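PDB 2PFX: uncharacterized peroxidase-related protein from Silicibacter sp., which is of unknown function but is probably an AhpD-like oxidoreductase of the alkylhydroperoxidase type, possibly acting on peroxides. Local coordinates for residues R145-L148 with R149-F153; M181-A184 with E185-G188. All coordinates share one frame; numbering follows the deposited sequence.

Interaction 1. Residues R145-L148 with R149-F153; sequences REVL and RSHGF. With ACT (acetate ion), chain C.
The Arg149 guanidinium turns one face to the backbone of the preceding turn: Arg145 O sits over its centre, 4.1 Å above the plane, and Glu146 N is offset toward the rim. These groups ride on the last turn of helix 142-150, closed by a Schellman motif: Gly152 N, at the positive-phi C' position, donates to Arg149 O (3.1 Å), and Phe153 N to Leu148 O. Glu146 and Arg149 form a salt bridge in which NE donates to Glu146 OE1 at 2.6 Å, coming in above the carboxylate plane; the two flat groups are inclined at 53°. Glu146 CG is anti to the backbone N (chi1 -169°) and the chain bends at chi2, bringing the carboxylate back to Arg149. The NH2 contact to OE1 is doubtfully short. Glu142 adds another salt bridge to NH2.

Two edge atoms of the His151 ring are engaged: CD2 lies 3.2 Å from Val147 O, while ND1 donates in plane to an acetate O at 3.0 Å. Leu148 CB packs on Phe153 CD2 at 4.0 Å, and Phe129 of helix 121-136 lies against Leu148. Leu148 O accepts Phe153 N and His151 N, each at 3.1 Å, from opposite faces of its carbonyl plane.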
# COMPACT_ATOMS: atom_id res chain seq x y z
N ARG A 145 -10.21 3.80 20.92
CA ARG A 145 -11.44 3.50 21.65
C ARG A 145 -11.87 4.70 22.50
O ARG A 145 -13.06 4.95 22.69
CB ARG A 145 -11.24 2.25 22.50
CG ARG A 145 -11.11 1.00 21.62
CD ARG A 145 -11.18 -0.28 22.43
NE ARG A 145 -10.07 -0.44 23.36
CZ ARG A 145 -8.90 -0.98 23.04
NH1 ARG A 145 -8.63 -1.44 21.82
NH2 ARG A 145 -7.96 -1.07 23.96
N GLU A 146 -10.91 5.47 23.01
CA GLU A 146 -11.30 6.62 23.84
C GLU A 146 -11.93 7.71 22.99
O GLU A 146 -12.78 8.48 23.46
CB GLU A 146 -10.10 7.16 24.61
CG GLU A 146 -10.49 8.18 25.69
CD GLU A 146 -11.44 7.62 26.73
OE1 GLU A 146 -11.28 6.46 27.19
OE2 GLU A 146 -12.39 8.37 27.09
N VAL A 147 -11.51 7.79 21.73
CA VAL A 147 -12.15 8.77 20.85
C VAL A 147 -13.65 8.49 20.77
O VAL A 147 -14.51 9.37 20.83
CB VAL A 147 -11.55 8.80 19.44
CG1 VAL A 147 -12.42 9.61 18.49
CG2 VAL A 147 -10.14 9.38 19.51
N LEU A 148 -14.00 7.22 20.63
CA LEU A 148 -15.41 6.84 20.60
C LEU A 148 -16.13 7.21 21.89
O LEU A 148 -17.26 7.71 21.87
CB LEU A 148 -15.55 5.34 20.34
CG LEU A 148 -14.94 4.88 19.02
CD1 LEU A 148 -15.04 3.36 18.93
CD2 LEU A 148 -15.59 5.56 17.84
N ARG A 149 -15.48 6.93 23.03
CA ARG A 149 -16.10 7.31 24.29
C ARG A 149 -16.25 8.83 24.44
O ARG A 149 -17.22 9.28 25.06
CB ARG A 149 -15.30 6.80 25.48
CG ARG A 149 -15.19 5.28 25.51
CD ARG A 149 -14.65 4.71 26.81
NE ARG A 149 -13.20 4.68 26.86
CZ ARG A 149 -12.36 3.70 26.64
NH1 ARG A 149 -12.76 2.49 26.33
NH2 ARG A 149 -11.07 4.01 26.75
N SER A 150 -15.32 9.57 23.85
CA SER A 150 -15.35 11.02 23.87
C SER A 150 -16.50 11.62 23.10
O SER A 150 -16.87 12.80 23.14
CB SER A 150 -14.00 11.50 23.29
OG SER A 150 -13.72 12.71 23.97
N HIS A 151 -17.16 10.78 22.30
CA HIS A 151 -18.34 11.23 21.59
C HIS A 151 -19.60 10.43 21.93
O HIS A 151 -20.54 10.47 21.16
CB HIS A 151 -18.10 11.17 20.08
CG HIS A 151 -17.03 12.14 19.68
ND1 HIS A 151 -17.31 13.48 19.49
CD2 HIS A 151 -15.73 11.97 19.45
CE1 HIS A 151 -16.18 14.08 19.16
NE2 HIS A 151 -15.19 13.19 19.12
N GLY A 152 -19.60 9.79 23.10
CA GLY A 152 -20.80 9.30 23.72
C GLY A 152 -21.03 7.82 23.59
O GLY A 152 -22.05 7.36 24.12
N PHE A 153 -20.12 7.08 22.94
CA PHE A 153 -20.25 5.62 22.91
C PHE A 153 -19.72 4.97 24.18
O PHE A 153 -18.61 5.28 24.62
CB PHE A 153 -19.51 5.04 21.70
CG PHE A 153 -20.07 5.52 20.38
CD1 PHE A 153 -21.32 5.08 19.96
CD2 PHE A 153 -19.37 6.40 19.59
CE1 PHE A 153 -21.84 5.49 18.74
CE2 PHE A 153 -19.87 6.81 18.37
CZ PHE A 153 -21.10 6.34 17.94
C ACT C . -20.58 14.08 21.25
O ACT C . -20.08 14.26 20.15
OXT ACT C . -19.90 14.09 22.26
CH3 ACT C . -22.04 13.82 21.37
O HOH W 1 -10.67 -0.12 26.13

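Interaction 2. Residues M181-A184 with E185-G188; sequences MPNA and EYHG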
# COMPACT_ATOMS: atom_id res chain seq x y z
N MSE A 181 -24.26 -11.61 -6.84
CA MSE A 181 -24.88 -10.48 -7.53
C MSE A 181 -26.05 -9.89 -6.78
O MSE A 181 -26.95 -10.61 -6.34
CB MSE A 181 -25.33 -10.98 -8.91
CG MSE A 181 -24.20 -11.08 -9.91
SE MSE A 181 -23.27 -9.43 -10.26
CE MSE A 181 -24.83 -8.66 -11.13
N PRO A 182 -26.08 -8.57 -6.61
CA PRO A 182 -27.26 -7.99 -5.95
C PRO A 182 -28.52 -7.99 -6.81
O PRO A 182 -28.53 -7.89 -8.04
CB PRO A 182 -26.77 -6.58 -5.64
CG PRO A 182 -25.82 -6.30 -6.77
CD PRO A 182 -25.06 -7.58 -6.98
N ASN A 183 -29.67 -8.14 -6.14
CA ASN A 183 -30.97 -8.15 -6.78
C ASN A 183 -31.15 -6.87 -7.57
O ASN A 183 -30.91 -5.76 -7.10
CB ASN A 183 -32.12 -8.27 -5.78
CG ASN A 183 -32.04 -9.49 -4.88
OD1 ASN A 183 -31.08 -9.57 -4.11
ND2 ASN A 183 -33.00 -10.40 -4.98
N ALA A 184 -31.62 -7.01 -8.80
CA ALA A 184 -31.70 -5.85 -9.68
C ALA A 184 -32.60 -4.76 -9.10
O ALA A 184 -32.39 -3.59 -9.43
CB ALA A 184 -32.17 -6.30 -11.05
N GLU A 185 -33.54 -5.15 -8.25
CA GLU A 185 -34.51 -4.20 -7.74
C GLU A 185 -33.86 -3.12 -6.88
O GLU A 185 -34.40 -2.02 -6.80
CB GLU A 185 -35.57 -4.90 -6.88
CG GLU A 185 -36.48 -5.80 -7.70
CD GLU A 185 -36.08 -7.26 -7.56
OE1 GLU A 185 -34.91 -7.57 -7.86
OE2 GLU A 185 -36.92 -8.09 -7.15
N TYR A 186 -32.76 -3.45 -6.23
CA TYR A 186 -32.17 -2.47 -5.32
C TYR A 186 -31.80 -1.14 -5.95
O TYR A 186 -31.89 -0.07 -5.32
CB TYR A 186 -30.88 -3.06 -4.75
CG TYR A 186 -31.03 -4.03 -3.60
CD1 TYR A 186 -31.72 -3.73 -2.43
CD2 TYR A 186 -30.44 -5.30 -3.67
CE1 TYR A 186 -31.83 -4.63 -1.39
CE2 TYR A 186 -30.55 -6.19 -2.63
CZ TYR A 186 -31.24 -5.87 -1.48
OH TYR A 186 -31.33 -6.82 -0.47
N HIS A 187 -31.33 -1.17 -7.19
CA HIS A 187 -30.63 -0.05 -7.79
C HIS A 187 -31.54 1.17 -7.86
O HIS A 187 -31.08 2.29 -7.62
CB HIS A 187 -30.14 -0.39 -9.20
CG HIS A 187 -29.10 -1.45 -9.21
ND1 HIS A 187 -27.80 -1.21 -8.83
CD2 HIS A 187 -29.15 -2.77 -9.55
CE1 HIS A 187 -27.10 -2.32 -8.95
NE2 HIS A 187 -27.89 -3.29 -9.38
N GLY A 188 -32.80 0.96 -8.19
CA GLY A 188 -33.70 2.06 -8.42
C GLY A 188 -34.51 2.52 -7.24
O GLY A 188 -35.33 3.44 -7.37
O HOH W 2 -34.80 -10.12 -6.71
O HOH W 3 -33.55 -1.32 -10.02
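Asn183 and Tyr186 meet with their flat groups almost perpendicular, the amide and ring planes standing 89° apart. The touching side of the phenol is its CD2-CE2 flank: CE2 comes to 3.7 Å from Asn183 OD1, and CD2 lies 4.0 Å from Asn183 CB. Tyr186 CG is anti to its carbonyl carbon (chi1 -81°), which lays the ring back along residues 182-183; there CD2 also reaches Pro182 CB at 4.4 Å. The polar end of Asn183 is held from outside, ND2 by Val37 O and OD1 by Asn39 N, and this fixes the amide against which the ring rests. Replacing Tyr186 by an alanine would probably strip Pro182 CB and the Asn183 side chain of their aromatic neighbour and open a gap beside Val91 of helix 87-101, which also touches the Tyr186 side chain.

His187 presents an edge, with CD2 3.3 Å from Ala184 O near the ring plane. Glu185 bends at chi2 so that OE1 approaches Asn183 CB at 3.5 Å; a water links OE1 and Asn183 ND2, the ND2 leg being unusually short. In the backbone, Tyr186 N donates to Asn183 O at 3.1 Å (156° at the hydrogen), from above the carbonyl plane, while His187 N reaches Ala184 O only weakly. With helical angles at Ala184 and Glu185, residues 183-186 form a type I beta turn, overlapped by a weaker turn over 184-187, in the tail following helix 155-178.

Interaction 1 and interaction 2 lie on opposite sides of the chain's centre, their own centres 36 Å apart and their nearest atoms about 25 Å apart. In sequence they flank helix 155-178: residues 145-153 end the preceding helix, with Leu148 and Arg149 packing on Ile158, whereas residues 181-188 follow its far end. Both also reach the assembly: Arg145 NH1 bonds to Ala177 O of the second subunit, and His187 packs on Gln105 of the third. Through Pro182 on Phe87, interaction 2 lies beside the Cys-X-X-Cys motif that carries the redox cysteines in AhpD-like proteins, probably the active site here. The acetate at interaction 1 probably came from the crystallisation liquor.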